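Local coordinates for lectin (Colocasia esculenta, PDB 5T1X), which probably binds mannose-type sugars, as a GNA-related lectin of taro built on the beta-prism II fold, at residues B[21-27]-B[90-96]. Numbering follows the deposited sequence.
Sequences LTAKNHQ and LILRDDG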
loop_
_atom_site.group_PDB
_atom_site.type_symbol
_atom_site.label_atom_id
_atom_site.label_comp_id
_atom_site.label_asym_id
_atom_site.label_seq_id
_atom_site.Cartn_x
_atom_site.Cartn_y
_atom_site.Cartn_z
ATOM N N LEU B 21 -2.435 1.847 12.548
ATOM C CA LEU B 21 -2.608 0.871 11.485
ATOM C C LEU B 21 -2.501 -0.494 12.126
ATOM O O LEU B 21 -1.745 -0.664 13.095
ATOM C CB LEU B 21 -1.566 1.013 10.352
ATOM C CG LEU B 21 -1.403 2.382 9.695
ATOM C CD1 LEU B 21 -0.479 2.283 8.516
ATOM C CD2 LEU B 21 -2.755 2.966 9.264
ATOM N N THR B 22 -3.280 -1.460 11.632
ATOM C CA THR B 22 -3.260 -2.829 12.144
ATOM C C THR B 22 -3.249 -3.799 10.974
ATOM O O THR B 22 -3.891 -3.546 9.953
ATOM C CB THR B 22 -4.455 -3.118 13.082
ATOM O OG1 THR B 22 -5.681 -2.901 12.374
ATOM C CG2 THR B 22 -4.449 -2.258 14.348
ATOM N N ALA B 23 -2.497 -4.895 11.115
ATOM C CA ALA B 23 -2.429 -5.983 10.127
ATOM C C ALA B 23 -2.024 -7.238 10.851
ATOM O O ALA B 23 -0.941 -7.269 11.433
ATOM C CB ALA B 23 -1.446 -5.661 9.009
ATOM N N LYS B 24 -2.904 -8.262 10.865
ATOM C CA LYS B 24 -2.649 -9.505 11.595
ATOM C C LYS B 24 -2.382 -9.125 13.066
ATOM O O LYS B 24 -3.201 -8.397 13.637
ATOM C CB LYS B 24 -1.517 -10.335 10.942
ATOM C CG LYS B 24 -1.928 -10.928 9.580
ATOM C CD LYS B 24 -0.742 -11.328 8.695
ATOM C CE LYS B 24 0.085 -12.463 9.242
ATOM N NZ LYS B 24 1.332 -12.671 8.458
ATOM N N ASN B 25 -1.227 -9.521 13.635
ATOM C CA ASN B 25 -0.830 -9.184 15.004
ATOM C C ASN B 25 0.052 -7.911 15.058
ATOM O O ASN B 25 0.451 -7.496 16.150
ATOM C CB ASN B 25 -0.109 -10.368 15.673
ATOM C CG ASN B 25 0.919 -11.134 14.853
ATOM O OD1 ASN B 25 1.218 -10.836 13.685
ATOM N ND2 ASN B 25 1.460 -12.187 15.455
ATOM N N HIS B 26 0.342 -7.285 13.898
ATOM C CA HIS B 26 1.173 -6.069 13.842
ATOM C C HIS B 26 0.350 -4.798 14.024
ATOM O O HIS B 26 -0.794 -4.730 13.575
ATOM C CB HIS B 26 1.922 -5.959 12.495
ATOM C CG HIS B 26 2.531 -7.241 12.012
ATOM N ND1 HIS B 26 3.520 -7.886 12.732
ATOM C CD2 HIS B 26 2.274 -7.951 10.887
ATOM C CE1 HIS B 26 3.825 -8.973 12.040
ATOM N NE2 HIS B 26 3.109 -9.054 10.918
ATOM N N GLN B 27 0.954 -3.767 14.642
ATOM C CA GLN B 27 0.334 -2.448 14.810
ATOM C C GLN B 27 1.370 -1.356 14.591
ATOM O O GLN B 27 2.523 -1.546 14.960
ATOM C CB GLN B 27 -0.277 -2.257 16.216
ATOM C CG GLN B 27 -1.290 -3.297 16.656
ATOM C CD GLN B 27 -1.692 -3.034 18.084
ATOM O OE1 GLN B 27 -2.478 -2.131 18.372
ATOM N NE2 GLN B 27 -1.112 -3.776 19.016
ATOM N N LEU B 90 1.399 4.391 2.692
ATOM C CA LEU B 90 2.168 3.683 3.710
ATOM C C LEU B 90 1.385 2.425 3.996
ATOM O O LEU B 90 0.198 2.520 4.332
ATOM C CB LEU B 90 2.323 4.555 4.982
ATOM C CG LEU B 90 2.857 3.847 6.241
ATOM C CD1 LEU B 90 4.331 3.510 6.127
ATOM C CD2 LEU B 90 2.639 4.724 7.473
ATOM N N ILE B 91 2.011 1.250 3.820
ATOM C CA ILE B 91 1.338 -0.011 4.075
ATOM C C ILE B 91 1.980 -0.708 5.258
ATOM O O ILE B 91 3.182 -0.958 5.235
ATOM C CB ILE B 91 1.337 -0.961 2.836
ATOM C CG1 ILE B 91 0.821 -0.255 1.545
ATOM C CG2 ILE B 91 0.529 -2.253 3.133
ATOM C CD1 ILE B 91 0.925 -1.108 0.270
ATOM N N LEU B 92 1.166 -1.080 6.256
ATOM C CA LEU B 92 1.628 -1.960 7.321
ATOM C C LEU B 92 1.357 -3.336 6.759
ATOM O O LEU B 92 0.201 -3.777 6.718
ATOM C CB LEU B 92 0.931 -1.705 8.676
ATOM C CG LEU B 92 1.356 -2.664 9.816
ATOM C CD1 LEU B 92 2.839 -2.514 10.171
ATOM C CD2 LEU B 92 0.467 -2.496 11.041
ATOM N N ARG B 93 2.387 -3.945 6.182
ATOM C CA ARG B 93 2.256 -5.211 5.470
ATOM C C ARG B 93 1.955 -6.388 6.377
ATOM O O ARG B 93 2.269 -6.365 7.567
ATOM C CB ARG B 93 3.541 -5.483 4.675
ATOM C CG ARG B 93 3.693 -4.401 3.612
ATOM C CD ARG B 93 4.887 -4.496 2.696
ATOM N NE ARG B 93 5.851 -5.442 2.957
ATOM C CZ ARG B 93 7.013 -5.674 2.269
ATOM N NH1 ARG B 93 7.342 -4.935 1.227
ATOM N NH2 ARG B 93 7.824 -6.647 2.656
ATOM N N ASP B 94 1.414 -7.455 5.785
ATOM C CA ASP B 94 1.130 -8.682 6.515
ATOM C C ASP B 94 2.401 -9.282 7.124
ATOM O O ASP B 94 2.313 -9.968 8.140
ATOM C CB ASP B 94 0.496 -9.717 5.573
ATOM C CG ASP B 94 -0.906 -9.407 5.090
ATOM O OD1 ASP B 94 -1.505 -8.422 5.576
ATOM O OD2 ASP B 94 -1.404 -10.147 4.230
ATOM N N ASP B 95 3.578 -9.012 6.510
ATOM C CA ASP B 95 4.853 -9.553 6.992
ATOM C C ASP B 95 5.522 -8.646 8.062
ATOM O O ASP B 95 6.637 -8.937 8.469
ATOM C CB ASP B 95 5.818 -9.857 5.822
ATOM C CG ASP B 95 6.215 -8.680 4.946
ATOM O OD1 ASP B 95 5.841 -7.539 5.278
ATOM O OD2 ASP B 95 6.968 -8.894 3.972
ATOM N N GLY B 96 4.832 -7.602 8.531
ATOM C CA GLY B 96 5.332 -6.754 9.612
ATOM C C GLY B 96 6.096 -5.508 9.216
ATOM O O GLY B 96 6.238 -4.594 10.033
#
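The H26 ring carries G96 CA over one face, 3.4 Å from the ring centroid and nearly on the normal, a CH-pi contact. N25 OD1 lies over the opposite face, toward the rim. At the ring edge, in plane, is D94 O. H26 NE2 gives it a weak hydrogen bond of 3.0 Å, bent to 132°. The same oxygen takes a second bond from K24 NZ at 2.9 Å, from above the carbonyl plane. The K24 chain bends at chi3 (66°), and its CD packs 3.7 Å from D94 CB. L92 points from strand 89-92 toward the hairpin. With CG anti to the backbone N (chi1 178°), it extends CD2 toward the paired strands, 3.5 Å from L21 O and 3.6 Å from H26 O. L21 CB packs on L92 CB at 4.1 Å, and A23 CB lies against L92 CG and L92 O. R93 makes a side-on salt bridge to D95 through NE and NH2, within the type I turn R93-G96, and its NH1 bonds Y101 OH. The contact joins the hairpin of strands 19-23 and 26-30, closed by the type II' turn A23-H26, to the turn between strands 89-92 and 98-107 of a different sheet of the prism. Y5 and W106 of the neighbouring subunit hydrogen-bond to D94 N and D95 O.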